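Local coordinates for sister chromatid cohesion protein (Chaetomium thermophilum, PDB 5T8V) that probably loads cohesin onto chromatin, the chain here being the C-terminal HEAT-repeat fragment of the loader Scc2, at residues V15-L20 with M76-D81; K68-N73 with S133-C138; M451-L456 with L614-N619; P1031-V1036 with Y1053-Q1058; L1067-L1072 with A1141-E1146. All coordinates share one frame; numbering follows the deposited sequence.

Contact 1 of 5, residues V15-L20 with M76-D81; sequences VALHEL and MTVPLD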
# COMPACT_ATOMS: atom_id res chain seq x y z
N VAL A 15 7.53 -6.63 75.75
CA VAL A 15 7.71 -5.18 75.77
C VAL A 15 6.51 -4.49 75.11
O VAL A 15 5.95 -3.55 75.66
CB VAL A 15 9.03 -4.79 75.08
CG1 VAL A 15 9.13 -3.27 74.91
CG2 VAL A 15 10.21 -5.30 75.88
N ALA A 16 6.12 -4.96 73.93
CA ALA A 16 4.96 -4.38 73.27
C ALA A 16 3.72 -4.50 74.15
O ALA A 16 2.92 -3.56 74.25
CB ALA A 16 4.72 -5.07 71.92
N LEU A 17 3.56 -5.64 74.83
CA LEU A 17 2.42 -5.82 75.71
C LEU A 17 2.42 -4.79 76.83
O LEU A 17 1.40 -4.13 77.08
CB LEU A 17 2.43 -7.23 76.30
CG LEU A 17 1.27 -7.58 77.24
CD1 LEU A 17 -0.04 -7.70 76.47
CD2 LEU A 17 1.57 -8.85 78.01
N HIS A 18 3.55 -4.63 77.52
CA HIS A 18 3.60 -3.70 78.65
C HIS A 18 3.44 -2.26 78.18
O HIS A 18 2.83 -1.44 78.88
CB HIS A 18 4.90 -3.88 79.42
CG HIS A 18 4.91 -5.08 80.32
ND1 HIS A 18 3.77 -5.81 80.59
CD2 HIS A 18 5.91 -5.69 81.00
CE1 HIS A 18 4.07 -6.81 81.40
NE2 HIS A 18 5.36 -6.75 81.67
N GLU A 19 3.99 -1.92 77.01
CA GLU A 19 3.82 -0.57 76.49
C GLU A 19 2.36 -0.28 76.18
O GLU A 19 1.82 0.76 76.57
CB GLU A 19 4.68 -0.39 75.23
CG GLU A 19 6.18 -0.29 75.52
CD GLU A 19 7.01 -0.15 74.25
OE1 GLU A 19 6.44 -0.31 73.15
OE2 GLU A 19 8.22 0.12 74.37
N LEU A 20 1.68 -1.21 75.50
CA LEU A 20 0.27 -1.01 75.20
C LEU A 20 -0.56 -0.95 76.47
O LEU A 20 -1.52 -0.18 76.55
CB LEU A 20 -0.25 -2.11 74.28
CG LEU A 20 -1.73 -1.95 73.95
CD1 LEU A 20 -1.99 -2.14 72.47
CD2 LEU A 20 -2.58 -2.92 74.76
N MET A 76 -3.33 -11.63 72.11
CA MET A 76 -4.26 -12.49 72.83
C MET A 76 -4.19 -12.26 74.33
O MET A 76 -5.17 -12.52 75.04
CB MET A 76 -3.97 -13.95 72.51
CG MET A 76 -2.57 -14.40 72.92
SD MET A 76 -2.04 -15.91 72.10
CE MET A 76 -1.84 -15.33 70.41
N THR A 77 -3.05 -11.78 74.84
CA THR A 77 -2.87 -11.62 76.27
C THR A 77 -3.49 -10.33 76.81
O THR A 77 -3.71 -10.23 78.02
CB THR A 77 -1.38 -11.65 76.62
OG1 THR A 77 -0.75 -12.74 75.93
CG2 THR A 77 -1.17 -11.82 78.12
N VAL A 78 -3.76 -9.36 75.94
CA VAL A 78 -4.37 -8.10 76.36
C VAL A 78 -5.66 -8.41 77.12
O VAL A 78 -6.50 -9.17 76.62
CB VAL A 78 -4.65 -7.19 75.15
CG1 VAL A 78 -5.51 -5.99 75.56
CG2 VAL A 78 -3.35 -6.72 74.54
N PRO A 79 -5.86 -7.86 78.32
CA PRO A 79 -7.09 -8.15 79.05
C PRO A 79 -8.32 -7.83 78.22
O PRO A 79 -8.46 -6.74 77.66
CB PRO A 79 -6.99 -7.23 80.28
CG PRO A 79 -5.53 -7.02 80.47
CD PRO A 79 -4.94 -7.01 79.09
N LEU A 80 -9.22 -8.81 78.13
CA LEU A 80 -10.46 -8.62 77.37
C LEU A 80 -11.28 -7.47 77.95
O LEU A 80 -11.69 -6.56 77.21
CB LEU A 80 -11.27 -9.91 77.39
CG LEU A 80 -12.69 -9.85 76.81
CD1 LEU A 80 -12.64 -9.71 75.29
CD2 LEU A 80 -13.49 -11.07 77.23
N ASP A 81 -11.52 -7.49 79.26
CA ASP A 81 -12.47 -6.57 79.87
C ASP A 81 -12.17 -5.11 79.54
O ASP A 81 -13.09 -4.30 79.45
CB ASP A 81 -12.50 -6.77 81.39
CG ASP A 81 -13.64 -7.67 81.84
OD1 ASP A 81 -14.15 -8.45 81.01
OD2 ASP A 81 -14.02 -7.59 83.02
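Leu17 and Leu20, three residues apart on one face of helix 9-36, hold the connection between helix 56-71 and helix 81-96 near the N-terminal tip of this HEAT-repeat solenoid. Helix packs on loop here, and the contact is wholly apolar. Ala16 takes no part in the loop contact; its side chain rests on Lys68 of helix 56-71. Leu17 follows and takes the central place, its CA 7.2 Å from the CA of Val78. Its two methyls divide the work: Leu17 CD2 lies 4.0 Å from Thr77 CG2, the two side chains crossing nearly at right angles, while Leu17 CD1 reaches Val78 CG2 at the same 4.0 Å as the side chains slide past each other in opposite directions. A fully extended first torsion (chi1 -179°) carries both Leu17 methyls out toward the loop. Thr77 is at the exposed margin, whereas Val78 is buried, its carbonyl oxygen hydrogen-bonded to Arg141. One turn on from Leu17, Leu20 is shared between two partners: its side chain also rests on Ala65, Leu66 and Thr69 of helix 56-71, and toward the loop Leu20 CD2 lies 3.9 Å from CG2 of Val78.

Contact 2 of 5, residues K68-N73 with S133-C138; sequences KTIELN and SMRIMC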
# COMPACT_ATOMS: atom_id res chain seq x y z
N LYS A 68 1.67 -3.53 67.01
CA LYS A 68 2.81 -4.22 67.59
C LYS A 68 2.38 -5.52 68.26
O LYS A 68 2.99 -6.58 68.04
CB LYS A 68 3.54 -3.32 68.59
CG LYS A 68 4.63 -2.45 67.98
CD LYS A 68 5.39 -1.70 69.06
CE LYS A 68 6.45 -0.79 68.47
NZ LYS A 68 7.20 -0.05 69.53
N THR A 69 1.34 -5.47 69.09
CA THR A 69 0.90 -6.67 69.80
C THR A 69 0.42 -7.74 68.82
O THR A 69 0.63 -8.94 69.05
CB THR A 69 -0.20 -6.34 70.80
OG1 THR A 69 -1.29 -5.71 70.13
CG2 THR A 69 0.33 -5.42 71.90
N ILE A 70 -0.23 -7.33 67.73
CA ILE A 70 -0.74 -8.30 66.76
C ILE A 70 0.41 -8.98 66.03
O ILE A 70 0.45 -10.21 65.91
CB ILE A 70 -1.72 -7.62 65.79
CG1 ILE A 70 -3.06 -7.37 66.48
CG2 ILE A 70 -1.94 -8.47 64.53
CD1 ILE A 70 -4.03 -6.52 65.68
N GLU A 71 1.37 -8.19 65.54
CA GLU A 71 2.46 -8.77 64.75
C GLU A 71 3.35 -9.68 65.59
O GLU A 71 3.98 -10.59 65.03
CB GLU A 71 3.28 -7.66 64.11
CG GLU A 71 2.59 -7.00 62.92
CD GLU A 71 3.45 -5.95 62.25
OE1 GLU A 71 4.52 -5.61 62.81
OE2 GLU A 71 3.05 -5.45 61.18
N LEU A 72 3.42 -9.46 66.90
CA LEU A 72 4.22 -10.30 67.78
C LEU A 72 3.39 -11.39 68.46
O LEU A 72 3.88 -12.04 69.39
CB LEU A 72 4.92 -9.45 68.83
CG LEU A 72 5.85 -8.35 68.29
CD1 LEU A 72 6.57 -7.67 69.44
CD2 LEU A 72 6.85 -8.91 67.29
N ASN A 73 2.15 -11.60 68.01
CA ASN A 73 1.33 -12.71 68.47
C ASN A 73 1.15 -12.71 69.99
O ASN A 73 1.07 -13.77 70.62
CB ASN A 73 1.91 -14.05 68.01
CG ASN A 73 0.90 -15.18 68.09
OD1 ASN A 73 -0.30 -14.97 67.92
ND2 ASN A 73 1.39 -16.39 68.34
N SER A 133 -11.24 0.37 66.13
CA SER A 133 -12.20 -0.72 66.22
C SER A 133 -11.88 -1.81 65.20
O SER A 133 -11.80 -3.00 65.55
CB SER A 133 -13.62 -0.19 66.01
OG SER A 133 -13.98 0.71 67.04
N MET A 134 -11.69 -1.43 63.94
CA MET A 134 -11.39 -2.41 62.90
C MET A 134 -10.13 -3.20 63.25
O MET A 134 -10.14 -4.44 63.24
CB MET A 134 -11.23 -1.72 61.55
CG MET A 134 -12.45 -0.93 61.10
SD MET A 134 -13.98 -1.89 61.10
CE MET A 134 -14.81 -1.20 62.53
N ARG A 135 -9.04 -2.50 63.58
CA ARG A 135 -7.81 -3.21 63.92
C ARG A 135 -8.04 -4.19 65.06
O ARG A 135 -7.51 -5.31 65.04
CB ARG A 135 -6.72 -2.21 64.29
CG ARG A 135 -5.46 -2.87 64.81
CD ARG A 135 -4.25 -1.97 64.62
NE ARG A 135 -3.88 -1.87 63.21
CZ ARG A 135 -3.05 -0.95 62.73
NH1 ARG A 135 -2.51 -0.04 63.53
NH2 ARG A 135 -2.77 -0.93 61.43
N ILE A 136 -8.82 -3.80 66.06
CA ILE A 136 -9.17 -4.73 67.14
C ILE A 136 -9.88 -5.95 66.57
O ILE A 136 -9.68 -7.08 67.05
CB ILE A 136 -10.04 -4.02 68.20
CG1 ILE A 136 -9.17 -3.03 68.99
CG2 ILE A 136 -10.69 -5.03 69.14
CD1 ILE A 136 -9.96 -2.10 69.89
N MET A 137 -10.71 -5.76 65.54
CA MET A 137 -11.34 -6.89 64.87
C MET A 137 -10.39 -7.62 63.92
O MET A 137 -10.81 -8.60 63.30
CB MET A 137 -12.58 -6.42 64.11
CG MET A 137 -13.81 -6.28 64.98
SD MET A 137 -15.29 -5.87 64.04
CE MET A 137 -14.97 -4.17 63.63
N CYS A 138 -9.14 -7.17 63.79
CA CYS A 138 -8.16 -7.83 62.94
C CYS A 138 -7.06 -8.52 63.76
O CYS A 138 -5.93 -8.64 63.30
CB CYS A 138 -7.53 -6.83 61.97
SG CYS A 138 -8.66 -6.24 60.70
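Ile70 reaches across to Arg135 and Cys138 at the C-terminal end of helix 120-136, and carries this side of the contact alone. Its CB points at the opposing segment and splits into two branches. The short one ends at Ile70 CG2, 4.2 Å from the carbonyl oxygen of Cys138. The long one leaves through CG1, set on the far side of CB from the carbonyl carbon (chi1 -75°), and runs on extended to CD1. This terminal methyl settles among backbone and side-chain atoms: Ile70 CD1 is 3.7 Å from Cys138 O, equally 3.7 Å from Arg135 O, and 4.0 Å from Arg135 CG, the first methylene beyond CB. Arg135 O also accepts the backbone N of Cys138 (2.8 Å), so the methyl packs against a tightened turn at the helix end. Helix 56-71 closes just after Ile70 in a Schellman motif, with Asn73 at positive phi giving its N to Ile70 O (3.0 Å). Beyond CG the Arg135 chain is bent at chi3, and its NH1 hydrogen-bonds a citrate, probably from the crystallisation liquor, and weakly Gln63 O. In the helical solenoid of HEAT repeats, the pair of helix ends is flanked on one side by helix 9-36, which packs on Lys68 and Leu72, and around helix 120-136 by helix 81-96 at Ser133 and Ile136 and helix 190-213 at Met134 and Cys138.

Contact 3 of 5, residues M451-L456 with L614-N619; sequences MALELL and LNILLN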
# COMPACT_ATOMS: atom_id res chain seq x y z
N MET A 451 -11.89 -3.01 12.24
CA MET A 451 -11.33 -2.81 13.57
C MET A 451 -10.19 -3.78 13.83
O MET A 451 -9.11 -3.39 14.29
CB MET A 451 -12.42 -2.98 14.63
CG MET A 451 -11.99 -2.57 16.03
SD MET A 451 -13.16 -3.04 17.31
CE MET A 451 -12.95 -4.82 17.30
N ALA A 452 -10.40 -5.06 13.51
CA ALA A 452 -9.40 -6.08 13.79
C ALA A 452 -8.10 -5.79 13.07
O ALA A 452 -7.01 -5.91 13.65
CB ALA A 452 -9.94 -7.46 13.40
N LEU A 453 -8.17 -5.43 11.79
CA LEU A 453 -6.97 -5.07 11.05
C LEU A 453 -6.31 -3.83 11.65
O LEU A 453 -5.09 -3.79 11.84
CB LEU A 453 -7.31 -4.83 9.58
CG LEU A 453 -7.79 -6.06 8.80
CD1 LEU A 453 -8.40 -5.64 7.47
CD2 LEU A 453 -6.66 -7.04 8.58
N GLU A 454 -7.11 -2.81 11.97
CA GLU A 454 -6.57 -1.57 12.49
C GLU A 454 -5.81 -1.80 13.79
O GLU A 454 -4.78 -1.16 14.04
CB GLU A 454 -7.69 -0.55 12.68
CG GLU A 454 -7.26 0.76 13.31
CD GLU A 454 -8.26 1.88 13.07
OE1 GLU A 454 -9.34 1.60 12.50
OE2 GLU A 454 -7.97 3.03 13.45
N LEU A 455 -6.31 -2.70 14.65
CA LEU A 455 -5.63 -2.97 15.91
C LEU A 455 -4.44 -3.91 15.72
O LEU A 455 -3.38 -3.70 16.31
CB LEU A 455 -6.61 -3.56 16.92
CG LEU A 455 -7.64 -2.61 17.54
CD1 LEU A 455 -8.41 -3.34 18.63
CD2 LEU A 455 -7.02 -1.34 18.10
N LEU A 456 -4.61 -4.95 14.91
CA LEU A 456 -3.49 -5.82 14.58
C LEU A 456 -2.32 -5.01 14.04
O LEU A 456 -1.16 -5.40 14.22
CB LEU A 456 -3.92 -6.88 13.57
CG LEU A 456 -4.79 -8.02 14.12
CD1 LEU A 456 -5.37 -8.85 12.98
CD2 LEU A 456 -3.99 -8.91 15.06
N LEU A 614 1.82 -9.94 10.79
CA LEU A 614 2.44 -9.07 9.79
C LEU A 614 1.90 -9.39 8.40
O LEU A 614 1.52 -8.49 7.65
CB LEU A 614 3.96 -9.22 9.84
CG LEU A 614 4.75 -8.41 8.80
CD1 LEU A 614 4.41 -6.93 8.87
CD2 LEU A 614 6.25 -8.62 9.00
N ASN A 615 1.82 -10.69 8.07
CA ASN A 615 1.23 -11.07 6.80
C ASN A 615 -0.19 -10.52 6.67
O ASN A 615 -0.54 -9.89 5.67
CB ASN A 615 1.24 -12.59 6.65
CG ASN A 615 2.62 -13.13 6.30
OD1 ASN A 615 2.88 -13.52 5.17
ND2 ASN A 615 3.52 -13.13 7.28
N ILE A 616 -1.01 -10.73 7.71
CA ILE A 616 -2.37 -10.20 7.69
C ILE A 616 -2.34 -8.72 7.34
O ILE A 616 -3.16 -8.24 6.55
CB ILE A 616 -3.06 -10.45 9.04
CG1 ILE A 616 -3.51 -11.91 9.14
CG2 ILE A 616 -4.26 -9.52 9.23
CD1 ILE A 616 -3.98 -12.33 10.52
N LEU A 617 -1.38 -7.99 7.90
CA LEU A 617 -1.27 -6.57 7.61
C LEU A 617 -0.89 -6.35 6.16
O LEU A 617 -1.54 -5.58 5.44
CB LEU A 617 -0.25 -5.93 8.55
CG LEU A 617 -0.34 -4.42 8.73
CD1 LEU A 617 -1.63 -4.03 9.44
CD2 LEU A 617 0.88 -3.92 9.49
N LEU A 618 0.16 -7.03 5.69
CA LEU A 618 0.64 -6.83 4.33
C LEU A 618 -0.47 -7.10 3.32
O LEU A 618 -0.75 -6.26 2.45
CB LEU A 618 1.85 -7.73 4.06
CG LEU A 618 3.13 -7.30 4.79
CD1 LEU A 618 4.14 -8.44 4.85
CD2 LEU A 618 3.75 -6.10 4.10
N ASN A 619 -1.13 -8.26 3.43
CA ASN A 619 -2.20 -8.59 2.50
C ASN A 619 -3.36 -7.61 2.58
O ASN A 619 -4.15 -7.51 1.63
CB ASN A 619 -2.71 -10.01 2.75
CG ASN A 619 -1.68 -11.06 2.38
OD1 ASN A 619 -1.37 -11.26 1.20
ND2 ASN A 619 -1.16 -11.75 3.39
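Between Leu453 and Leu617 the one flat group to be touched is a peptide: Leu617 CD1 stands 4.2 Å from Leu453 O, approaching from beyond the oxygen and well off the peptide plane. No aromatic ring takes part, and the rest is a meeting of branched aliphatic side chains. Ile616 is central. Its CG2 is the branch that does the touching: Ile616 CG2 has Leu453 CD2 at 3.5 Å and Leu456 CD1 at 4.0 Å, so that this methyl is shared by two leucines one turn apart on helix 446-474. Both leucines cross the isoleucine obliquely. Leu456 points its CB at the partner helix, whereas Leu453 starts off to one side and turns its CD2 in to meet Ile616.

The two helices belong to the all-helical HEAT-repeat solenoid, near the middle of the chain, and join parts of the sequence more than 150 residues apart. Their local axes approach to 9.9 Å and cross at -119°. The nearest CA atoms, those of Leu453 and Leu617, are 6.8 Å apart. Helix 628-642 fills in beside this point, with Val628 on Leu453 and Ser632, Ser635 and Ile636 on Leu617. Met451 and Leu455 of helix 446-474 pack on helix 402-414, and Glu454 forms a salt bridge with Arg402. Asn619 turns its ND2 back to Asn615 O, a weak hydrogen bond at 3.0 Å.

Contact 4 of 5, residues P1031-V1036 with Y1053-Q1058; sequences PALDCV and YTAFQQ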
# COMPACT_ATOMS: atom_id res chain seq x y z
N PRO A 1031 13.97 -2.82 -58.60
CA PRO A 1031 14.72 -1.55 -58.51
C PRO A 1031 14.25 -0.50 -59.50
O PRO A 1031 14.49 0.69 -59.27
CB PRO A 1031 16.17 -1.98 -58.78
CG PRO A 1031 16.05 -3.24 -59.56
CD PRO A 1031 14.83 -3.93 -59.05
N ALA A 1032 13.59 -0.90 -60.59
CA ALA A 1032 13.01 0.08 -61.51
C ALA A 1032 11.86 0.83 -60.84
O ALA A 1032 11.84 2.07 -60.82
CB ALA A 1032 12.54 -0.61 -62.78
N LEU A 1033 10.90 0.09 -60.30
CA LEU A 1033 9.78 0.72 -59.60
C LEU A 1033 10.28 1.52 -58.40
O LEU A 1033 9.75 2.60 -58.10
CB LEU A 1033 8.77 -0.34 -59.17
CG LEU A 1033 7.96 -0.91 -60.34
CD1 LEU A 1033 7.28 -2.20 -59.94
CD2 LEU A 1033 6.94 0.10 -60.85
N ASP A 1034 11.29 1.00 -57.69
CA ASP A 1034 11.89 1.76 -56.60
C ASP A 1034 12.44 3.09 -57.11
O ASP A 1034 12.20 4.14 -56.51
CB ASP A 1034 13.01 0.93 -55.96
CG ASP A 1034 13.46 1.50 -54.63
OD1 ASP A 1034 13.13 2.66 -54.32
OD2 ASP A 1034 14.16 0.78 -53.88
N CYS A 1035 13.16 3.05 -58.23
CA CYS A 1035 13.73 4.27 -58.80
C CYS A 1035 12.63 5.28 -59.14
O CYS A 1035 12.64 6.41 -58.64
CB CYS A 1035 14.54 3.91 -60.05
SG CYS A 1035 15.08 5.33 -61.02
N VAL A 1036 11.67 4.88 -59.98
CA VAL A 1036 10.62 5.81 -60.37
C VAL A 1036 9.86 6.32 -59.16
O VAL A 1036 9.37 7.46 -59.16
CB VAL A 1036 9.67 5.15 -61.39
CG1 VAL A 1036 9.01 3.93 -60.80
CG2 VAL A 1036 8.61 6.14 -61.86
N TYR A 1053 1.67 5.62 -64.23
CA TYR A 1053 0.53 5.02 -63.55
C TYR A 1053 0.01 3.78 -64.27
O TYR A 1053 -0.76 3.02 -63.68
CB TYR A 1053 -0.60 6.04 -63.33
CG TYR A 1053 -1.31 6.55 -64.56
CD1 TYR A 1053 -2.15 5.72 -65.30
CD2 TYR A 1053 -1.19 7.87 -64.96
CE1 TYR A 1053 -2.82 6.19 -66.42
CE2 TYR A 1053 -1.86 8.35 -66.08
CZ TYR A 1053 -2.67 7.51 -66.80
OH TYR A 1053 -3.33 7.98 -67.91
N THR A 1054 0.39 3.57 -65.53
CA THR A 1054 0.15 2.28 -66.16
C THR A 1054 1.00 1.20 -65.50
O THR A 1054 0.55 0.06 -65.32
CB THR A 1054 0.44 2.34 -67.66
OG1 THR A 1054 1.80 2.77 -67.87
CG2 THR A 1054 -0.51 3.31 -68.35
N ALA A 1055 2.23 1.55 -65.11
CA ALA A 1055 3.08 0.61 -64.39
C ALA A 1055 2.59 0.39 -62.97
O ALA A 1055 2.68 -0.72 -62.44
CB ALA A 1055 4.53 1.11 -64.40
N PHE A 1056 2.07 1.44 -62.32
CA PHE A 1056 1.50 1.27 -60.99
C PHE A 1056 0.26 0.39 -61.04
O PHE A 1056 0.12 -0.56 -60.26
CB PHE A 1056 1.18 2.63 -60.37
CG PHE A 1056 2.39 3.41 -59.91
CD1 PHE A 1056 3.67 2.91 -60.06
CD2 PHE A 1056 2.23 4.65 -59.30
CE1 PHE A 1056 4.77 3.63 -59.63
CE2 PHE A 1056 3.33 5.37 -58.86
CZ PHE A 1056 4.60 4.86 -59.03
N GLN A 1057 -0.67 0.69 -61.96
CA GLN A 1057 -1.83 -0.16 -62.13
C GLN A 1057 -1.42 -1.60 -62.43
O GLN A 1057 -2.02 -2.55 -61.92
CB GLN A 1057 -2.72 0.38 -63.26
CG GLN A 1057 -3.70 1.46 -62.82
CD GLN A 1057 -4.80 0.92 -61.92
OE1 GLN A 1057 -4.75 -0.22 -61.47
NE2 GLN A 1057 -5.80 1.75 -61.66
N GLN A 1058 -0.39 -1.77 -63.26
CA GLN A 1058 0.12 -3.11 -63.53
C GLN A 1058 0.60 -3.78 -62.25
O GLN A 1058 0.32 -4.97 -62.02
CB GLN A 1058 1.25 -3.04 -64.56
CG GLN A 1058 1.70 -4.40 -65.10
CD GLN A 1058 0.59 -5.14 -65.82
OE1 GLN A 1058 0.49 -6.37 -65.73
NE2 GLN A 1058 -0.25 -4.42 -66.56
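Leu1033 and Val1036 both approach one corner of the Phe1056 ring, and this aliphatic-aromatic packing is the first kind of interaction here. Leu1033 CD2 comes up at the ring edge, near the ring plane, 4.3 Å from Phe1056 CE1. Val1036 CG1 arrives obliquely at the same atom, Phe1056 CE1, at 4.4 Å. The ring gets there because the first torsion of Phe1056 (chi1 -74°) swings CE1 toward the other helix although the CB itself sets out to one side.

Purely aliphatic packing is limited to Leu1033 CD2 on Ala1055 CB, at 4.4 Å. One methyl therefore bridges two consecutive residues of helix 1050-1062, an alanine and a phenylalanine. These are consecutive helices of the HEAT-repeat solenoid, running in roughly opposed directions, with local axes that cross at -131° and come no nearer than 11.7 Å. At that spacing other parts of the chain complete the packing: helix 1065-1086 brings Leu1067 and Met1070 to Leu1033 and Val1071 to Phe1056, while Ala1020 touches both Leu1033 and Ala1055.

The charged and polar interactions are made with other parts of the chain. Asp1034 forms a salt bridge with Arg919, and the ring of Tyr1053 makes a cation-pi contact with Arg1124 of helix 1115-1133. Helix 1026-1042 is kinked at Pro1031, whose nitrogen has no hydrogen to bond to the preceding turn.

Contact 5 of 5, residues L1067-L1072 with A1141-E1146; sequences LETMVL and AFLAVE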
# COMPACT_ATOMS: atom_id res chain seq x y z
N LEU A 1067 7.05 -5.44 -55.01
CA LEU A 1067 7.06 -4.30 -55.92
C LEU A 1067 5.79 -3.47 -55.84
O LEU A 1067 5.71 -2.42 -56.50
CB LEU A 1067 7.33 -4.76 -57.35
CG LEU A 1067 6.59 -5.96 -57.93
CD1 LEU A 1067 5.23 -5.56 -58.42
CD2 LEU A 1067 7.41 -6.57 -59.06
N GLU A 1068 4.79 -3.89 -55.06
CA GLU A 1068 3.72 -2.99 -54.67
C GLU A 1068 4.04 -2.29 -53.35
O GLU A 1068 3.48 -1.22 -53.08
CB GLU A 1068 2.38 -3.73 -54.58
CG GLU A 1068 2.20 -4.64 -53.38
CD GLU A 1068 0.92 -5.46 -53.46
OE1 GLU A 1068 0.19 -5.31 -54.46
OE2 GLU A 1068 0.65 -6.25 -52.54
N THR A 1069 4.92 -2.87 -52.53
CA THR A 1069 5.56 -2.10 -51.47
C THR A 1069 6.37 -0.95 -52.05
O THR A 1069 6.36 0.16 -51.52
CB THR A 1069 6.45 -3.00 -50.61
OG1 THR A 1069 5.66 -4.05 -50.03
CG2 THR A 1069 7.13 -2.20 -49.50
N MET A 1070 7.07 -1.21 -53.16
CA MET A 1070 7.82 -0.14 -53.83
C MET A 1070 6.92 1.04 -54.19
O MET A 1070 7.38 2.19 -54.18
CB MET A 1070 8.51 -0.69 -55.07
CG MET A 1070 9.57 -1.76 -54.80
SD MET A 1070 10.99 -1.15 -53.86
CE MET A 1070 10.50 -1.52 -52.18
N VAL A 1071 5.66 0.78 -54.53
CA VAL A 1071 4.73 1.85 -54.86
C VAL A 1071 4.16 2.48 -53.60
O VAL A 1071 4.08 3.71 -53.47
CB VAL A 1071 3.62 1.32 -55.78
CG1 VAL A 1071 2.65 2.43 -56.17
CG2 VAL A 1071 4.21 0.67 -57.02
N LEU A 1072 3.74 1.65 -52.64
CA LEU A 1072 3.11 2.16 -51.43
C LEU A 1072 4.05 3.07 -50.65
O LEU A 1072 3.61 4.07 -50.07
CB LEU A 1072 2.63 1.01 -50.55
CG LEU A 1072 1.44 0.20 -51.07
CD1 LEU A 1072 1.20 -1.01 -50.19
CD2 LEU A 1072 0.18 1.07 -51.14
N ALA A 1141 0.04 -4.78 -44.90
CA ALA A 1141 -1.26 -4.17 -44.72
C ALA A 1141 -1.15 -2.91 -43.87
O ALA A 1141 -1.83 -1.91 -44.13
CB ALA A 1141 -2.23 -5.16 -44.07
N PHE A 1142 -0.28 -2.93 -42.85
CA PHE A 1142 -0.11 -1.73 -42.03
C PHE A 1142 0.43 -0.57 -42.86
O PHE A 1142 0.10 0.59 -42.59
CB PHE A 1142 0.82 -1.98 -40.85
CG PHE A 1142 1.16 -0.72 -40.10
CD1 PHE A 1142 0.19 -0.04 -39.38
CD2 PHE A 1142 2.44 -0.19 -40.14
CE1 PHE A 1142 0.49 1.12 -38.70
CE2 PHE A 1142 2.75 0.97 -39.47
CZ PHE A 1142 1.77 1.63 -38.75
N LEU A 1143 1.29 -0.86 -43.84
CA LEU A 1143 1.74 0.19 -44.75
C LEU A 1143 0.57 0.74 -45.55
O LEU A 1143 0.41 1.97 -45.68
CB LEU A 1143 2.83 -0.36 -45.67
CG LEU A 1143 3.42 0.61 -46.70
CD1 LEU A 1143 4.10 1.78 -46.01
CD2 LEU A 1143 4.40 -0.11 -47.61
N ALA A 1144 -0.27 -0.15 -46.08
CA ALA A 1144 -1.43 0.31 -46.84
C ALA A 1144 -2.31 1.24 -46.00
O ALA A 1144 -2.61 2.37 -46.41
CB ALA A 1144 -2.23 -0.89 -47.35
N VAL A 1145 -2.73 0.77 -44.83
CA VAL A 1145 -3.56 1.61 -43.96
C VAL A 1145 -2.81 2.85 -43.53
O VAL A 1145 -3.44 3.86 -43.18
CB VAL A 1145 -4.05 0.82 -42.72
CG1 VAL A 1145 -2.88 0.33 -41.91
CG2 VAL A 1145 -4.97 1.67 -41.86
N GLU A 1146 -1.48 2.81 -43.51
CA GLU A 1146 -0.71 4.00 -43.19
C GLU A 1146 -0.80 5.02 -44.31
O GLU A 1146 -0.69 6.23 -44.06
CB GLU A 1146 0.75 3.63 -42.91
CG GLU A 1146 1.55 4.72 -42.23
CD GLU A 1146 2.92 4.24 -41.79
OE1 GLU A 1146 3.21 3.04 -41.97
OE2 GLU A 1146 3.70 5.06 -41.28
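Leu1143 CD2 packs closely over the start of the Leu1072 side chain, 3.6 Å from Leu1072 CB, where two helices of the HEAT-repeat solenoid run almost side by side. Their local axes are 10.5 Å apart and inclined by 26°, both pointing the same way. The closer packing falls on the side nearer solvent. There Leu1143 CG stands 4.0 Å from Leu1072 CB, and Leu1143 CD2 also meets Thr1069 CG2 at 3.9 Å, the threonine and leucine side chains crossing at about a right angle. With chi1 at -180°, the Leu1143 chain extends straight from its backbone N and sends CD2 across to both partners; Arg1073 and Lys1076 lie alongside this leucine further down helix 1065-1086.

The looser half is buried. Leu1072 reaches on toward Ala1144, but Leu1072 CD1 stays 4.5 Å from Ala1144 CB, and helix 1115-1133 packs against both residues, Ile1129 against Leu1072, Ile1132 and Ala1133 against Ala1144. The CA atoms of Leu1072 and Ala1144 are nonetheless the nearest pair, at 6.7 Å, consistent with the small alanine side chain. At the opposite end of the contact, Thr1069 keeps its methyl for Leu1143 and turns OG1 back into its own helix, where it is hydrogen-bonded to Pro1065 O.

The five contacts are spread along an elongated helical solenoid and fall into two adjoining pairs with contact 3 between them. Contacts 1 and 2 have centres 11 Å apart and meet through helix 56-71, where Ala16 CB lies 3.9 Å from Lys68 CB; their segments alternate along the chain. Contacts 4 and 5 have centres 13 Å apart and meet where helix 1065-1086 of contact 5 packs against helices 1026-1042 and 1050-1062 of contact 4, with Leu1033 CD1 3.6 Å from Leu1067 CB. Contact 3, near the middle, is about 56 Å from contact 2 and 60 Å from contact 5, centre to centre. Contacts 1 and 4 are about 138 Å apart between centres, on opposite sides of the chain's centre. The bound citrate sits at contact 2, beside Arg135.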